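Local structure of glycoside Hydrolase (Bacteroides plebeius, 5T3B) at residues Asp252-Phe257 and Asn361-Trp366; Ser335-Leu340 and Tyr346-Ala351; Thr388-Lys393 and His421-Leu426. The protein probably hydrolyses glycosidic bonds in a polysaccharide substrate, as expected of a glycoside hydrolase family 50 enzyme from a gut bacterium. All blocks are in the same frame, centred on the assembly; numbering follows the deposited sequence.

Three contacts surround one polar centre. Interaction 1 and interaction 2 have centres about 9 Å apart. N361 N lies 2.7 Å from L337 O, and N253 OD1 lies 2.8 Å from R336 NE. Interactions 2 and 3 have centres about 19 Å apart, and R336 and E389 link them, with R336 NH1 2.9 Å from E389 OE2. Interaction 3 touches interaction 1 as well, since Y363 OH is 2.7 Å from E389 OE1. Within interaction 1, N361 hydrogen-bonds E254. E254 and E389 belong to one polar network, consistent with an active-site cleft. Ethanediol molecules bound at E254 and at Y391 fit such a pocket, though they probably come from the crystallisation liquor.

Interaction 1. Residues Asp252-Phe257 and Asn361-Trp366; sequences DNEIDF and NYYSKW. With EDO (1,2-ethanediol), chain D; EDO (1,2-ethanediol), chain E.
N361 reaches from the loop after strand 358-361 to N253 and E254. Both loops lie at the rim of a barrel, consistent with the (beta/alpha)8 fold of clan GH-A, to which family 50 belongs. The firm part of the contact is one amide nitrogen, N361 ND2, which gives two hydrogen bonds. The one to E254 OE2 is 2.9 Å and nearly straight, at 168°. It lies in the N361 amide plane and meets the anti side of the carboxylate, tilted out of the carboxylate plane. The one to N253 OD1 is 3.2 Å and more bent. N253 OD1 is also held by R336, and N361 OD1 by T388, so neither amide is likely to flip. The N253 amide is turned beside its own carbonyl carbon (chi1 -178°), which brings OD1 to N361. The other side is looser. Y363 brings only a ring edge to E254, with CE2 4.3 Å from OE2, while its hydroxyl is bonded to E389. The rest of the carboxylate faces an ethanediol molecule, which bridges both oxygens. Its O1 donates to E254 OE2 at 2.7 Å and its O2 to E254 OE1 at 2.6 Å.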
loop_
_atom_site.group_PDB
_atom_site.type_symbol
_atom_site.label_atom_id
_atom_site.label_comp_id
_atom_site.label_asym_id
_atom_site.label_seq_id
_atom_site.Cartn_x
_atom_site.Cartn_y
_atom_site.Cartn_z
ATOM N N ASP A 252 6.566 9.041 -1.616
ATOM C CA ASP A 252 5.515 9.865 -2.160
ATOM C C ASP A 252 4.265 9.023 -2.138
ATOM O O ASP A 252 4.270 7.865 -1.712
ATOM C CB ASP A 252 5.875 10.401 -3.545
ATOM C CG ASP A 252 6.575 11.733 -3.540
ATOM O OD1 ASP A 252 6.045 12.701 -2.993
ATOM O OD2 ASP A 252 7.696 11.907 -4.143
ATOM N N ASN A 253 3.173 9.637 -2.614
ATOM C CA ASN A 253 1.889 8.975 -2.634
ATOM C C ASN A 253 1.123 9.376 -3.890
ATOM O O ASN A 253 0.886 10.572 -4.108
ATOM C CB ASN A 253 1.054 9.365 -1.440
ATOM C CG ASN A 253 -0.301 8.670 -1.372
ATOM O OD1 ASN A 253 -0.429 7.450 -1.440
ATOM N ND2 ASN A 253 -1.331 9.486 -1.233
ATOM N N GLU A 254 0.772 8.394 -4.748
ATOM C CA GLU A 254 -0.074 8.719 -5.909
ATOM C C GLU A 254 0.476 9.831 -6.777
ATOM O O GLU A 254 -0.227 10.773 -7.147
ATOM C CB GLU A 254 -1.503 9.000 -5.460
ATOM C CG GLU A 254 -2.140 7.886 -4.650
ATOM C CD GLU A 254 -3.640 7.930 -4.574
ATOM O OE1 GLU A 254 -4.220 9.038 -4.748
ATOM O OE2 GLU A 254 -4.196 6.838 -4.283
ATOM N N ILE A 255 1.729 9.666 -7.200
ATOM C CA ILE A 255 2.284 10.584 -8.162
ATOM C C ILE A 255 1.510 10.466 -9.493
ATOM O O ILE A 255 1.261 9.382 -9.976
ATOM C CB ILE A 255 3.766 10.233 -8.415
ATOM C CG1 ILE A 255 4.612 10.396 -7.141
ATOM C CG2 ILE A 255 4.349 11.075 -9.536
ATOM C CD1 ILE A 255 6.006 9.804 -7.266
ATOM N N ASP A 256 1.211 11.628 -10.074
ATOM C CA ASP A 256 0.580 11.607 -11.396
ATOM C C ASP A 256 1.652 11.326 -12.444
ATOM O O ASP A 256 2.567 12.069 -12.657
ATOM C CB ASP A 256 -0.083 12.954 -11.603
ATOM C CG ASP A 256 -0.707 13.152 -12.915
ATOM O OD1 ASP A 256 -0.517 12.379 -13.871
ATOM O OD2 ASP A 256 -1.520 14.154 -13.002
ATOM N N PHE A 257 1.522 10.197 -13.074
ATOM C CA PHE A 257 2.398 9.808 -14.205
ATOM C C PHE A 257 1.597 9.639 -15.436
ATOM O O PHE A 257 2.026 8.923 -16.350
ATOM C CB PHE A 257 3.093 8.459 -14.010
ATOM C CG PHE A 257 4.129 8.374 -12.957
ATOM C CD1 PHE A 257 5.504 8.571 -13.316
ATOM C CD2 PHE A 257 3.892 7.813 -11.738
ATOM C CE1 PHE A 257 6.451 8.367 -12.339
ATOM C CE2 PHE A 257 4.875 7.625 -10.790
ATOM C CZ PHE A 257 6.165 7.903 -11.108
ATOM N N ASN A 361 -1.681 1.442 -4.404
ATOM C CA ASN A 361 -3.002 1.704 -3.839
ATOM C C ASN A 361 -4.018 1.116 -4.803
ATOM O O ASN A 361 -3.957 1.454 -5.958
ATOM C CB ASN A 361 -3.235 3.190 -3.693
ATOM C CG ASN A 361 -2.331 3.895 -2.673
ATOM O OD1 ASN A 361 -1.656 3.272 -1.878
ATOM N ND2 ASN A 361 -2.421 5.191 -2.631
ATOM N N TYR A 362 -4.912 0.262 -4.366
ATOM C CA TYR A 362 -5.725 -0.582 -5.264
ATOM C C TYR A 362 -7.198 -0.286 -5.132
ATOM O O TYR A 362 -7.870 -0.811 -4.254
ATOM C CB TYR A 362 -5.420 -2.062 -5.063
ATOM C CG TYR A 362 -5.618 -2.938 -6.308
ATOM C CD1 TYR A 362 -6.470 -2.579 -7.362
ATOM C CD2 TYR A 362 -4.944 -4.150 -6.459
ATOM C CE1 TYR A 362 -6.607 -3.385 -8.499
ATOM C CE2 TYR A 362 -5.105 -4.952 -7.559
ATOM C CZ TYR A 362 -5.934 -4.563 -8.580
ATOM O OH TYR A 362 -6.048 -5.401 -9.669
ATOM N N TYR A 363 -7.675 0.624 -5.979
ATOM C CA TYR A 363 -9.037 1.095 -5.997
ATOM C C TYR A 363 -9.723 0.769 -7.315
ATOM O O TYR A 363 -9.135 0.444 -8.314
ATOM C CB TYR A 363 -9.050 2.589 -5.775
ATOM C CG TYR A 363 -8.635 3.014 -4.377
ATOM C CD1 TYR A 363 -9.411 2.665 -3.296
ATOM C CD2 TYR A 363 -7.440 3.658 -4.134
ATOM C CE1 TYR A 363 -9.072 3.002 -2.029
ATOM C CE2 TYR A 363 -7.104 4.064 -2.853
ATOM C CZ TYR A 363 -7.917 3.699 -1.789
ATOM O OH TYR A 363 -7.611 4.069 -0.504
ATOM N N SER A 364 -11.054 0.861 -7.215
ATOM C CA SER A 364 -11.972 0.839 -8.355
ATOM C C SER A 364 -12.210 -0.500 -8.942
ATOM O O SER A 364 -12.829 -0.604 -10.030
ATOM C CB SER A 364 -11.600 1.870 -9.412
ATOM O OG SER A 364 -11.539 3.184 -8.797
ATOM N N LYS A 365 -11.755 -1.554 -8.246
ATOM C CA LYS A 365 -11.978 -2.947 -8.651
ATOM C C LYS A 365 -12.566 -3.729 -7.514
ATOM O O LYS A 365 -12.154 -3.604 -6.348
ATOM C CB LYS A 365 -10.692 -3.620 -9.119
ATOM C CG LYS A 365 -10.114 -3.054 -10.404
ATOM C CD LYS A 365 -10.926 -3.275 -11.675
ATOM C CE LYS A 365 -10.371 -2.395 -12.792
ATOM N NZ LYS A 365 -10.585 -0.940 -12.528
ATOM N N TRP A 366 -13.570 -4.529 -7.818
ATOM C CA TRP A 366 -14.122 -5.396 -6.805
ATOM C C TRP A 366 -13.131 -6.509 -6.463
ATOM O O TRP A 366 -13.008 -6.927 -5.299
ATOM C CB TRP A 366 -15.504 -5.941 -7.252
ATOM C CG TRP A 366 -16.169 -6.744 -6.188
ATOM C CD1 TRP A 366 -16.438 -8.088 -6.195
ATOM C CD2 TRP A 366 -16.665 -6.237 -4.941
ATOM N NE1 TRP A 366 -17.086 -8.438 -5.046
ATOM C CE2 TRP A 366 -17.208 -7.321 -4.242
ATOM C CE3 TRP A 366 -16.705 -4.972 -4.372
ATOM C CZ2 TRP A 366 -17.812 -7.161 -2.993
ATOM C CZ3 TRP A 366 -17.250 -4.834 -3.135
ATOM C CH2 TRP A 366 -17.813 -5.915 -2.467
HETATM C C1 EDO D . -7.614 6.973 -5.436
HETATM O O1 EDO D . -6.368 6.474 -5.886
HETATM C C2 EDO D . -7.811 8.426 -5.776
HETATM O O2 EDO D . -6.839 9.164 -4.997
HETATM C C1 EDO E . -8.155 2.766 -13.008
HETATM O O1 EDO E . -9.077 1.655 -12.871
HETATM C C2 EDO E . -8.483 3.867 -11.977
HETATM O O2 EDO E . -7.966 3.324 -10.719
#

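Interaction 2. Residues Ser335-Leu340 and Tyr346-Ala351; sequences SRLHSL and YIIKAA
R336 and L337, in S335-L340, bond to neighbouring backbone as in a barrel wall, consistent with the (beta/alpha)8 fold of the family. L337 points from here onto helix 345-354, which packs against the outer side. Backbone bonds link R336 to E254 on one neighbour, and L337 to S359 and N361 on another. The chain returns quickly, because only five residues separate the two segments. L337 is central to the contact and carries just over half of the buried surface. Its two methyls divide the work. CD2 rests on I347 CG2 at 3.8 Å. CD1 meets I348 CD1 at 3.9 Å and also comes within 4.1 Å of I347 CG2. The L337 side chain runs at a slant to both isoleucines. I347 offers its CG2 branch, and its first bond already points at the loop. I348 starts off differently. Its CB does not face the loop, but the bend at chi2 (-67°) swings CD1 back to L337. One turn on from I347, A351 CB stays farther away, 4.8 Å from L337 CD1. The backbone bond from A351 N to I347 O, 2.8 Å long, keeps the two residues on one side of the helix. Y315 of helix 300-324 and I358 of strand 358-361 touch both L337 and A351. W376 and Q379 of helix 370-379 touch I348. The three side chains that touch are all buried, and each offers only methyl groups here. The contact is thus purely apolar and has no directional bond to fix it. Its hold comes from methyl packing and the exclusion of water, in contrast to the polar, charged R336 next to L337 in the chain.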
loop_
_atom_site.group_PDB
_atom_site.type_symbol
_atom_site.label_atom_id
_atom_site.label_comp_id
_atom_site.label_asym_id
_atom_site.label_seq_id
_atom_site.Cartn_x
_atom_site.Cartn_y
_atom_site.Cartn_z
ATOM N N SER A 335 6.337 4.444 -4.101
ATOM C CA SER A 335 5.591 5.711 -4.181
ATOM C C SER A 335 4.072 5.548 -4.230
ATOM O O SER A 335 3.398 6.549 -4.437
ATOM C CB SER A 335 6.003 6.497 -5.438
ATOM O OG SER A 335 5.571 5.877 -6.628
ATOM N N ARG A 336 3.557 4.350 -3.971
ATOM C CA ARG A 336 2.110 4.166 -3.798
ATOM C C ARG A 336 1.386 4.502 -5.113
ATOM O O ARG A 336 0.691 5.487 -5.237
ATOM C CB ARG A 336 1.613 4.925 -2.584
ATOM C CG ARG A 336 2.461 4.702 -1.351
ATOM C CD ARG A 336 2.219 5.697 -0.241
ATOM N NE ARG A 336 0.858 5.605 0.251
ATOM C CZ ARG A 336 0.471 4.703 1.138
ATOM N NH1 ARG A 336 -0.810 4.615 1.483
ATOM N NH2 ARG A 336 1.340 3.931 1.756
ATOM N N LEU A 337 1.653 3.644 -6.106
ATOM C CA LEU A 337 1.116 3.826 -7.444
ATOM C C LEU A 337 -0.360 3.619 -7.404
ATOM O O LEU A 337 -0.894 2.880 -6.587
ATOM C CB LEU A 337 1.767 2.795 -8.407
ATOM C CG LEU A 337 3.278 3.024 -8.648
ATOM C CD1 LEU A 337 3.901 1.777 -9.210
ATOM C CD2 LEU A 337 3.494 4.207 -9.583
ATOM N N HIS A 338 -1.071 4.256 -8.351
ATOM C CA HIS A 338 -2.510 4.238 -8.342
ATOM C C HIS A 338 -3.019 4.378 -9.765
ATOM O O HIS A 338 -2.230 4.366 -10.716
ATOM C CB HIS A 338 -3.087 5.313 -7.408
ATOM C CG HIS A 338 -3.012 6.672 -7.983
ATOM N ND1 HIS A 338 -1.888 7.173 -8.581
ATOM C CD2 HIS A 338 -3.944 7.652 -8.040
ATOM C CE1 HIS A 338 -2.128 8.386 -9.023
ATOM N NE2 HIS A 338 -3.382 8.704 -8.707
ATOM N N SER A 339 -4.342 4.520 -9.918
ATOM C CA SER A 339 -4.928 5.046 -11.161
ATOM C C SER A 339 -4.387 4.299 -12.380
ATOM O O SER A 339 -4.277 3.057 -12.394
ATOM C CB SER A 339 -4.734 6.623 -11.188
ATOM O OG SER A 339 -5.229 7.247 -12.364
ATOM N N LEU A 340 -4.044 5.077 -13.392
ATOM C CA LEU A 340 -3.412 4.532 -14.610
ATOM C C LEU A 340 -1.935 4.107 -14.427
ATOM O O LEU A 340 -1.525 3.095 -14.998
ATOM C CB LEU A 340 -3.556 5.496 -15.765
ATOM C CG LEU A 340 -4.936 5.870 -16.177
ATOM C CD1 LEU A 340 -4.897 6.834 -17.325
ATOM C CD2 LEU A 340 -5.654 4.640 -16.594
ATOM N N TYR A 346 5.881 0.054 -18.143
ATOM C CA TYR A 346 7.171 0.709 -18.068
ATOM C C TYR A 346 7.486 1.239 -16.676
ATOM O O TYR A 346 8.638 1.282 -16.247
ATOM C CB TYR A 346 7.310 1.851 -19.072
ATOM C CG TYR A 346 7.267 1.405 -20.514
ATOM C CD1 TYR A 346 8.433 1.003 -21.152
ATOM C CD2 TYR A 346 6.109 1.433 -21.242
ATOM C CE1 TYR A 346 8.412 0.633 -22.481
ATOM C CE2 TYR A 346 6.077 1.094 -22.580
ATOM C CZ TYR A 346 7.226 0.668 -23.184
ATOM O OH TYR A 346 7.187 0.311 -24.490
ATOM N N ILE A 347 6.447 1.702 -15.977
ATOM C CA ILE A 347 6.621 2.203 -14.606
ATOM C C ILE A 347 6.881 1.015 -13.662
ATOM O O ILE A 347 7.748 1.075 -12.803
ATOM C CB ILE A 347 5.414 3.008 -14.167
ATOM C CG1 ILE A 347 5.331 4.305 -14.956
ATOM C CG2 ILE A 347 5.443 3.310 -12.670
ATOM C CD1 ILE A 347 4.136 5.131 -14.672
ATOM N N ILE A 348 6.115 -0.049 -13.840
ATOM C CA ILE A 348 6.327 -1.253 -13.029
ATOM C C ILE A 348 7.745 -1.799 -13.245
ATOM O O ILE A 348 8.376 -2.241 -12.287
ATOM C CB ILE A 348 5.262 -2.313 -13.254
ATOM C CG1 ILE A 348 3.863 -1.769 -12.920
ATOM C CG2 ILE A 348 5.497 -3.566 -12.425
ATOM C CD1 ILE A 348 3.580 -1.437 -11.462
ATOM N N LYS A 349 8.245 -1.792 -14.501
ATOM C CA LYS A 349 9.607 -2.207 -14.758
ATOM C C LYS A 349 10.599 -1.376 -13.990
ATOM O O LYS A 349 11.533 -1.905 -13.332
ATOM C CB LYS A 349 9.900 -2.176 -16.232
ATOM C CG LYS A 349 11.314 -2.660 -16.523
ATOM C CD LYS A 349 11.478 -2.822 -18.037
ATOM C CE LYS A 349 12.873 -3.367 -18.342
ATOM N NZ LYS A 349 13.699 -2.290 -18.917
ATOM N N ALA A 350 10.431 -0.055 -14.052
ATOM C CA ALA A 350 11.318 0.815 -13.282
ATOM C C ALA A 350 11.267 0.545 -11.774
ATOM O O ALA A 350 12.271 0.463 -11.086
ATOM C CB ALA A 350 10.996 2.258 -13.600
ATOM N N ALA A 351 10.051 0.454 -11.251
ATOM C CA ALA A 351 9.875 0.221 -9.829
ATOM C C ALA A 351 10.490 -1.105 -9.427
ATOM O O ALA A 351 11.098 -1.170 -8.365
ATOM C CB ALA A 351 8.418 0.237 -9.486
#

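Interaction 3. Residues Thr388-Lys393 and His421-Leu426; sequences TEFYTK and HFTLGL. With EDO (1,2-ethanediol), chain G.
The F390 ring touches both F422 and T423, and these three residues carry nearly all of the contact. F390 lies within 385-394, a strand with a break in it that pairs in parallel with 358-361 and 432-437, consistent with a (beta/alpha)8 barrel. The other two lie on helix 412-427. The phenyl rings are almost parallel, with planes 19° apart. They are slid well off each other, with centroids 5.3 Å apart, so they overlap very little. The closest carbons are F390 CD2 and F422 CD2, at 3.6 Å. The side chains run past each other in opposite directions, and F422 CE2 comes near F390 CB at 4.1 Å. With chi1 at -155°, the F422 ring swings away from the backbone N and off the helix toward the strand. T423 meets the far end of the F390 ring; the two side chains cross at about a right angle. T423 CG2 sits 3.7 Å from F390 CZ. The threonine presents its methyl here, while its OG1 turns back to Y419 O in the same helix. Next in the chain, Y391 points away from the helix, and its OH shares a 2.7 Å hydrogen bond with ethanediol O1. The contact thus joins the strand to the helix that covers it. W435 of the neighbouring strand 432-437 touches T423 and L426, and I468 of helix 459-469 packs against T423 and L424.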
loop_
_atom_site.group_PDB
_atom_site.type_symbol
_atom_site.label_atom_id
_atom_site.label_comp_id
_atom_site.label_asym_id
_atom_site.label_seq_id
_atom_site.Cartn_x
_atom_site.Cartn_y
_atom_site.Cartn_z
ATOM N N THR A 388 -1.032 -0.927 -0.579
ATOM C CA THR A 388 -0.906 0.059 0.487
ATOM C C THR A 388 -2.215 0.715 0.874
ATOM O O THR A 388 -2.263 1.377 1.925
ATOM C CB THR A 388 0.159 1.108 0.140
ATOM O OG1 THR A 388 0.147 1.392 -1.269
ATOM C CG2 THR A 388 1.541 0.610 0.504
ATOM N N GLU A 389 -3.251 0.565 0.074
ATOM C CA GLU A 389 -4.562 1.061 0.469
ATOM C C GLU A 389 -5.633 0.248 -0.246
ATOM O O GLU A 389 -5.511 -0.009 -1.438
ATOM C CB GLU A 389 -4.825 2.524 0.050
ATOM C CG GLU A 389 -3.901 3.570 0.607
ATOM C CD GLU A 389 -4.180 4.966 0.196
ATOM O OE1 GLU A 389 -5.256 5.289 -0.336
ATOM O OE2 GLU A 389 -3.263 5.824 0.453
ATOM N N PHE A 390 -6.701 -0.068 0.495
ATOM C CA PHE A 390 -7.928 -0.616 -0.031
ATOM C C PHE A 390 -8.947 -0.519 1.129
ATOM O O PHE A 390 -8.547 -0.512 2.289
ATOM C CB PHE A 390 -7.794 -2.029 -0.549
ATOM C CG PHE A 390 -7.664 -3.077 0.517
ATOM C CD1 PHE A 390 -6.470 -3.179 1.250
ATOM C CD2 PHE A 390 -8.668 -3.984 0.780
ATOM C CE1 PHE A 390 -6.352 -4.115 2.269
ATOM C CE2 PHE A 390 -8.526 -4.931 1.782
ATOM C CZ PHE A 390 -7.377 -5.011 2.544
ATOM N N TYR A 391 -10.244 -0.417 0.780
ATOM C CA TYR A 391 -11.330 -0.452 1.757
ATOM C C TYR A 391 -12.655 -0.407 1.038
ATOM O O TYR A 391 -12.723 -0.107 -0.149
ATOM C CB TYR A 391 -11.274 0.747 2.748
ATOM C CG TYR A 391 -11.482 2.093 2.168
ATOM C CD1 TYR A 391 -10.495 2.788 1.459
ATOM C CD2 TYR A 391 -12.696 2.761 2.299
ATOM C CE1 TYR A 391 -10.720 4.019 0.923
ATOM C CE2 TYR A 391 -12.899 3.972 1.738
ATOM C CZ TYR A 391 -11.936 4.607 1.023
ATOM O OH TYR A 391 -12.173 5.857 0.427
ATOM N N THR A 392 -13.712 -0.637 1.823
ATOM C CA THR A 392 -15.081 -0.259 1.510
ATOM C C THR A 392 -15.662 0.541 2.633
ATOM O O THR A 392 -15.133 0.528 3.756
ATOM C CB THR A 392 -15.971 -1.477 1.221
ATOM O OG1 THR A 392 -16.044 -2.311 2.373
ATOM C CG2 THR A 392 -15.466 -2.254 0.017
ATOM N N LYS A 393 -16.779 1.225 2.312
ATOM C CA LYS A 393 -17.515 2.068 3.272
ATOM C C LYS A 393 -18.863 1.402 3.515
ATOM O O LYS A 393 -19.482 0.861 2.601
ATOM C CB LYS A 393 -17.836 3.411 2.599
ATOM C CG LYS A 393 -16.657 4.190 2.094
ATOM C CD LYS A 393 -17.078 5.271 1.071
ATOM C CE LYS A 393 -15.927 6.000 0.413
ATOM N NZ LYS A 393 -16.519 6.906 -0.629
ATOM N N HIS A 421 -12.943 -11.027 0.445
ATOM C CA HIS A 421 -12.855 -11.251 -0.997
ATOM C C HIS A 421 -11.550 -10.648 -1.559
ATOM O O HIS A 421 -10.825 -11.269 -2.329
ATOM C CB HIS A 421 -14.073 -10.608 -1.652
ATOM C CG HIS A 421 -14.108 -10.683 -3.124
ATOM N ND1 HIS A 421 -14.579 -11.761 -3.789
ATOM C CD2 HIS A 421 -13.656 -9.833 -4.049
ATOM C CE1 HIS A 421 -14.462 -11.553 -5.070
ATOM N NE2 HIS A 421 -13.878 -10.402 -5.264
ATOM N N PHE A 422 -11.284 -9.401 -1.181
ATOM C CA PHE A 422 -10.136 -8.713 -1.780
ATOM C C PHE A 422 -8.845 -9.371 -1.291
ATOM O O PHE A 422 -7.928 -9.638 -2.118
ATOM C CB PHE A 422 -10.174 -7.201 -1.452
ATOM C CG PHE A 422 -9.442 -6.354 -2.440
ATOM C CD1 PHE A 422 -10.047 -6.022 -3.631
ATOM C CD2 PHE A 422 -8.160 -5.933 -2.218
ATOM C CE1 PHE A 422 -9.395 -5.305 -4.611
ATOM C CE2 PHE A 422 -7.497 -5.196 -3.202
ATOM C CZ PHE A 422 -8.109 -4.876 -4.367
ATOM N N THR A 423 -8.738 -9.647 -0.002
ATOM C CA THR A 423 -7.531 -10.225 0.530
ATOM C C THR A 423 -7.299 -11.645 0.026
ATOM O O THR A 423 -6.145 -12.004 -0.221
ATOM C CB THR A 423 -7.506 -10.156 2.049
ATOM O OG1 THR A 423 -8.601 -10.869 2.632
ATOM C CG2 THR A 423 -7.435 -8.705 2.522
ATOM N N LEU A 424 -8.342 -12.452 -0.135
ATOM C CA LEU A 424 -8.129 -13.779 -0.727
ATOM C C LEU A 424 -7.546 -13.657 -2.114
ATOM O O LEU A 424 -6.683 -14.459 -2.497
ATOM C CB LEU A 424 -9.406 -14.601 -0.709
ATOM C CG LEU A 424 -9.874 -15.104 0.636
ATOM C CD1 LEU A 424 -11.303 -15.575 0.615
ATOM C CD2 LEU A 424 -8.959 -16.198 1.157
ATOM N N GLY A 425 -8.029 -12.692 -2.878
ATOM C CA GLY A 425 -7.472 -12.450 -4.175
ATOM C C GLY A 425 -6.005 -12.121 -4.163
ATOM O O GLY A 425 -5.241 -12.560 -5.012
ATOM N N LEU A 426 -5.604 -11.298 -3.175
ATOM C CA LEU A 426 -4.192 -10.906 -3.007
ATOM C C LEU A 426 -3.361 -12.104 -2.529
ATOM O O LEU A 426 -2.198 -12.230 -2.933
ATOM C CB LEU A 426 -4.072 -9.770 -2.050
ATOM C CG LEU A 426 -4.684 -8.472 -2.437
ATOM C CD1 LEU A 426 -4.523 -7.401 -1.389
ATOM C CD2 LEU A 426 -4.177 -7.995 -3.811
HETATM C C1 EDO G . -8.862 7.207 -0.302
HETATM O O1 EDO G . -10.037 7.438 0.267
HETATM C C2 EDO G . -9.119 6.755 -1.707
HETATM O O2 EDO G . -9.752 7.739 -2.578
#